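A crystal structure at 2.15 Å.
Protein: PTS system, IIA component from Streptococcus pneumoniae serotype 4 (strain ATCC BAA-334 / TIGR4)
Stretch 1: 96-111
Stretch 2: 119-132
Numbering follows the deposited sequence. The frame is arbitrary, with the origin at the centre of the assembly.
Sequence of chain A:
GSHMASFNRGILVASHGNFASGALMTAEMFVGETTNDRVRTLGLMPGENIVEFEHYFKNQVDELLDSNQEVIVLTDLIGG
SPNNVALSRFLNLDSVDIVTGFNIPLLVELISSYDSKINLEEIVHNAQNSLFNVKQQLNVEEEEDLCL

Stretch 1 96-111: VDIVTGFNIPLLVELI
Stretch 2 (119-132) NLEEIVHNAQNSLF

Helix 104-111 packs against the helix that begins at Leu 120 in a near-antiparallel arrangement, with 147° between their N-to-C directions and an axial approach of 8.7 Å. The register is set where Leu 106 and Ala 127 bring their CA atoms to 5.1 Å; the alanine methyl is small enough to allow this, its CB lying 3.7 Å from Leu 106 CB. Leu 106 (chi1 t, chi2 p) starts sideways, but its CD1 reaches Ile 123 CG2 at 3.5 Å. Ile 123 (m, t) points toward the first stretch and loses the most area, 77 Å²; its CG2 also lies 4.0 Å from CD2 of Leu 110 (m, t). One turn earlier, Leu 120 (t, p) brings CD1 to 4.2 Å from Leu 110 CD2.

Extended strand 96-100 adds Val 99 (t), whose CG1 meets Val 124 CG2 at 4.0 Å. Farther out, the aliphatic part of Glu 109 lies against Ile 123 (CG to CG2, 3.8 Å), and Pro 105 CB rests 3.7 Å from Ser 130 CB.

The polar edge centres on Asn 103 (chi1 p, chi2 7°). Its OD1 caps helix 104-111 by accepting from Leu 106 N at 3.1 Å, while ND2 donates to Ala 127 O at 3.1 Å, the sole hydrogen bond between the stretches. One buried amide thus joins both helices.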

# COMPACT_ATOMS: atom_id res chain seq x y z
N VAL A 96 1.19 -13.70 17.26
CA VAL A 96 1.63 -12.65 16.33
C VAL A 96 1.62 -13.19 14.92
O VAL A 96 2.36 -14.11 14.60
CB VAL A 96 3.04 -12.13 16.66
CG1 VAL A 96 3.53 -11.14 15.57
CG2 VAL A 96 3.06 -11.47 18.03
N ASP A 97 0.76 -12.60 14.09
CA ASP A 97 0.76 -12.92 12.67
C ASP A 97 1.50 -11.87 11.86
O ASP A 97 1.56 -10.72 12.25
CB ASP A 97 -0.67 -13.09 12.15
CG ASP A 97 -1.28 -14.39 12.59
OD1 ASP A 97 -0.67 -15.45 12.29
OD2 ASP A 97 -2.33 -14.36 13.27
N ILE A 98 2.05 -12.31 10.72
CA ILE A 98 2.80 -11.41 9.83
C ILE A 98 2.28 -11.54 8.40
O ILE A 98 2.36 -12.62 7.81
CB ILE A 98 4.33 -11.71 9.85
CG1 ILE A 98 4.87 -11.72 11.30
CG2 ILE A 98 5.07 -10.66 8.95
CD1 ILE A 98 6.27 -12.29 11.44
N VAL A 99 1.71 -10.46 7.86
CA VAL A 99 1.22 -10.45 6.47
C VAL A 99 2.00 -9.38 5.73
O VAL A 99 2.01 -8.22 6.13
CB VAL A 99 -0.31 -10.24 6.37
CG1 VAL A 99 -0.79 -10.28 4.91
CG2 VAL A 99 -1.06 -11.30 7.15
N THR A 100 2.69 -9.77 4.66
CA THR A 100 3.51 -8.81 3.95
C THR A 100 2.83 -8.33 2.64
O THR A 100 1.79 -8.86 2.26
CB THR A 100 4.96 -9.31 3.68
OG1 THR A 100 5.75 -8.21 3.22
CG2 THR A 100 5.00 -10.36 2.62
N GLY A 101 3.40 -7.31 1.99
CA GLY A 101 2.83 -6.82 0.73
C GLY A 101 1.44 -6.19 0.87
O GLY A 101 0.67 -6.17 -0.11
N PHE A 102 1.13 -5.65 2.05
CA PHE A 102 -0.21 -5.13 2.33
C PHE A 102 -0.65 -3.97 1.44
O PHE A 102 0.18 -3.19 0.94
CB PHE A 102 -0.37 -4.73 3.82
CG PHE A 102 0.24 -3.39 4.19
CD1 PHE A 102 1.55 -3.31 4.66
CD2 PHE A 102 -0.50 -2.23 4.12
CE1 PHE A 102 2.13 -2.06 5.02
CE2 PHE A 102 0.05 -0.99 4.46
CZ PHE A 102 1.38 -0.91 4.92
N ASN A 103 -1.96 -3.82 1.30
CA ASN A 103 -2.56 -2.72 0.56
C ASN A 103 -3.64 -2.06 1.43
O ASN A 103 -3.86 -2.46 2.57
CB ASN A 103 -3.09 -3.21 -0.81
CG ASN A 103 -4.09 -4.34 -0.68
OD1 ASN A 103 -4.50 -4.68 0.43
ND2 ASN A 103 -4.51 -4.92 -1.83
N ILE A 104 -4.28 -1.01 0.93
CA ILE A 104 -5.29 -0.31 1.73
C ILE A 104 -6.47 -1.25 2.04
O ILE A 104 -6.90 -1.31 3.18
CB ILE A 104 -5.69 1.04 1.08
CG1 ILE A 104 -4.68 2.10 1.48
CG2 ILE A 104 -7.16 1.50 1.44
CD1 ILE A 104 -4.68 2.49 2.95
N PRO A 105 -6.95 -2.03 1.06
CA PRO A 105 -8.06 -2.95 1.39
C PRO A 105 -7.81 -3.92 2.57
O PRO A 105 -8.72 -4.12 3.38
CB PRO A 105 -8.24 -3.74 0.10
CG PRO A 105 -7.87 -2.73 -0.99
CD PRO A 105 -6.66 -2.04 -0.39
N LEU A 106 -6.61 -4.51 2.65
CA LEU A 106 -6.24 -5.32 3.82
C LEU A 106 -6.30 -4.52 5.12
O LEU A 106 -6.94 -4.94 6.11
CB LEU A 106 -4.84 -5.93 3.65
CG LEU A 106 -4.38 -6.94 4.75
CD1 LEU A 106 -5.35 -8.09 4.98
CD2 LEU A 106 -3.01 -7.50 4.39
N LEU A 107 -5.63 -3.35 5.14
CA LEU A 107 -5.55 -2.55 6.37
C LEU A 107 -6.95 -2.13 6.83
O LEU A 107 -7.32 -2.35 7.98
CB LEU A 107 -4.61 -1.33 6.21
CG LEU A 107 -4.48 -0.45 7.49
CD1 LEU A 107 -4.12 -1.27 8.77
CD2 LEU A 107 -3.49 0.73 7.27
N VAL A 108 -7.75 -1.58 5.91
CA VAL A 108 -9.14 -1.22 6.21
C VAL A 108 -9.95 -2.38 6.79
O VAL A 108 -10.65 -2.19 7.78
CB VAL A 108 -9.87 -0.66 4.95
CG1 VAL A 108 -11.40 -0.56 5.21
CG2 VAL A 108 -9.28 0.69 4.59
N GLU A 109 -9.88 -3.55 6.16
CA GLU A 109 -10.65 -4.69 6.62
C GLU A 109 -10.21 -5.17 8.01
O GLU A 109 -11.04 -5.54 8.84
CB GLU A 109 -10.50 -5.86 5.63
CG GLU A 109 -11.12 -7.19 6.11
CD GLU A 109 -12.59 -7.06 6.53
OE1 GLU A 109 -13.34 -6.25 5.93
OE2 GLU A 109 -13.00 -7.78 7.47
N LEU A 110 -8.89 -5.22 8.24
CA LEU A 110 -8.37 -5.62 9.56
C LEU A 110 -8.79 -4.62 10.63
O LEU A 110 -9.16 -5.03 11.75
CB LEU A 110 -6.86 -5.82 9.51
CG LEU A 110 -6.44 -7.08 8.75
CD1 LEU A 110 -4.90 -7.21 8.58
CD2 LEU A 110 -7.05 -8.37 9.41
N ILE A 111 -8.78 -3.32 10.32
CA ILE A 111 -9.25 -2.37 11.35
C ILE A 111 -10.76 -2.56 11.63
O ILE A 111 -11.18 -2.66 12.80
CB ILE A 111 -8.92 -0.90 11.03
CG1 ILE A 111 -7.41 -0.67 11.03
CG2 ILE A 111 -9.56 0.05 12.10
CD1 ILE A 111 -6.97 0.71 10.42
N ASN A 119 -11.77 -14.75 9.85
CA ASN A 119 -11.05 -15.76 9.09
C ASN A 119 -9.92 -15.04 8.33
O ASN A 119 -10.17 -14.41 7.31
CB ASN A 119 -12.03 -16.47 8.14
CG ASN A 119 -11.38 -17.56 7.32
OD1 ASN A 119 -10.16 -17.56 7.07
ND2 ASN A 119 -12.19 -18.52 6.90
N LEU A 120 -8.70 -15.13 8.84
CA LEU A 120 -7.56 -14.40 8.30
C LEU A 120 -7.20 -14.84 6.88
O LEU A 120 -6.78 -14.02 6.06
CB LEU A 120 -6.33 -14.50 9.23
CG LEU A 120 -5.10 -13.64 8.82
CD1 LEU A 120 -5.45 -12.15 8.66
CD2 LEU A 120 -3.89 -13.80 9.78
N GLU A 121 -7.34 -16.15 6.60
CA GLU A 121 -7.04 -16.65 5.26
C GLU A 121 -7.94 -15.97 4.25
O GLU A 121 -7.47 -15.55 3.18
CB GLU A 121 -7.17 -18.18 5.19
CG GLU A 121 -6.03 -18.93 5.96
CD GLU A 121 -6.03 -18.59 7.48
OE1 GLU A 121 -7.10 -18.77 8.14
OE2 GLU A 121 -4.97 -18.12 7.99
N GLU A 122 -9.22 -15.85 4.61
CA GLU A 122 -10.21 -15.27 3.73
C GLU A 122 -9.96 -13.77 3.54
O GLU A 122 -10.09 -13.24 2.44
CB GLU A 122 -11.56 -15.49 4.37
CG GLU A 122 -12.75 -15.39 3.50
CD GLU A 122 -14.01 -15.85 4.25
OE1 GLU A 122 -14.09 -17.05 4.61
OE2 GLU A 122 -14.88 -14.99 4.53
N ILE A 123 -9.59 -13.09 4.62
CA ILE A 123 -9.24 -11.66 4.57
C ILE A 123 -8.05 -11.45 3.64
O ILE A 123 -8.10 -10.59 2.77
CB ILE A 123 -8.98 -11.09 5.98
CG1 ILE A 123 -10.31 -11.01 6.74
CG2 ILE A 123 -8.27 -9.72 5.89
CD1 ILE A 123 -10.22 -10.39 8.11
N VAL A 124 -7.01 -12.26 3.81
CA VAL A 124 -5.82 -12.19 2.94
C VAL A 124 -6.16 -12.47 1.46
O VAL A 124 -5.79 -11.69 0.57
CB VAL A 124 -4.68 -13.09 3.45
CG1 VAL A 124 -3.51 -13.21 2.40
CG2 VAL A 124 -4.14 -12.51 4.79
N HIS A 125 -6.89 -13.55 1.21
CA HIS A 125 -7.35 -13.90 -0.12
C HIS A 125 -8.15 -12.74 -0.74
O HIS A 125 -7.93 -12.38 -1.89
CB HIS A 125 -8.18 -15.21 -0.08
CG HIS A 125 -8.72 -15.63 -1.42
ND1 HIS A 125 -7.92 -16.15 -2.42
CD2 HIS A 125 -9.98 -15.62 -1.92
CE1 HIS A 125 -8.66 -16.43 -3.47
NE2 HIS A 125 -9.91 -16.12 -3.20
N ASN A 126 -9.06 -12.14 0.02
CA ASN A 126 -9.84 -11.03 -0.52
C ASN A 126 -8.97 -9.78 -0.81
O ASN A 126 -9.24 -9.04 -1.76
CB ASN A 126 -10.99 -10.64 0.41
CG ASN A 126 -12.10 -11.69 0.48
OD1 ASN A 126 -12.23 -12.59 -0.36
ND2 ASN A 126 -12.95 -11.54 1.48
N ALA A 127 -7.96 -9.55 0.01
CA ALA A 127 -7.04 -8.43 -0.18
C ALA A 127 -6.19 -8.61 -1.44
O ALA A 127 -5.92 -7.61 -2.13
CB ALA A 127 -6.14 -8.25 1.03
N GLN A 128 -5.76 -9.84 -1.73
CA GLN A 128 -5.08 -10.16 -3.01
C GLN A 128 -5.99 -9.85 -4.21
O GLN A 128 -5.55 -9.25 -5.18
CB GLN A 128 -4.63 -11.63 -3.08
CG GLN A 128 -3.57 -12.01 -2.04
CD GLN A 128 -3.31 -13.51 -1.99
OE1 GLN A 128 -4.21 -14.30 -2.29
NE2 GLN A 128 -2.10 -13.90 -1.58
N ASN A 129 -7.25 -10.24 -4.11
CA ASN A 129 -8.21 -10.03 -5.17
C ASN A 129 -8.60 -8.58 -5.32
O ASN A 129 -9.19 -8.23 -6.33
CB ASN A 129 -9.48 -10.86 -4.93
CG ASN A 129 -9.31 -12.34 -5.30
OD1 ASN A 129 -8.39 -12.73 -6.03
ND2 ASN A 129 -10.21 -13.18 -4.78
N SER A 130 -8.35 -7.76 -4.29
CA SER A 130 -8.57 -6.31 -4.34
C SER A 130 -7.50 -5.52 -5.10
O SER A 130 -7.68 -4.33 -5.37
CB SER A 130 -8.66 -5.75 -2.94
OG SER A 130 -9.83 -6.21 -2.28
N LEU A 131 -6.38 -6.16 -5.41
CA LEU A 131 -5.38 -5.60 -6.29
C LEU A 131 -5.65 -6.12 -7.71
O LEU A 131 -5.45 -7.31 -7.98
CB LEU A 131 -3.98 -6.01 -5.83
CG LEU A 131 -2.76 -5.28 -6.44
CD1 LEU A 131 -1.49 -5.56 -5.62
CD2 LEU A 131 -2.54 -5.66 -7.91
N PHE A 132 -6.11 -5.25 -8.61
CA PHE A 132 -6.45 -5.71 -9.94
C PHE A 132 -6.49 -4.62 -11.00
O PHE A 132 -6.69 -3.45 -10.69
CB PHE A 132 -7.79 -6.49 -9.93
CG PHE A 132 -9.00 -5.66 -9.53
CD1 PHE A 132 -9.35 -5.53 -8.18
CD2 PHE A 132 -9.79 -5.03 -10.50
CE1 PHE A 132 -10.51 -4.79 -7.81
CE2 PHE A 132 -10.92 -4.30 -10.14
CZ PHE A 132 -11.29 -4.17 -8.79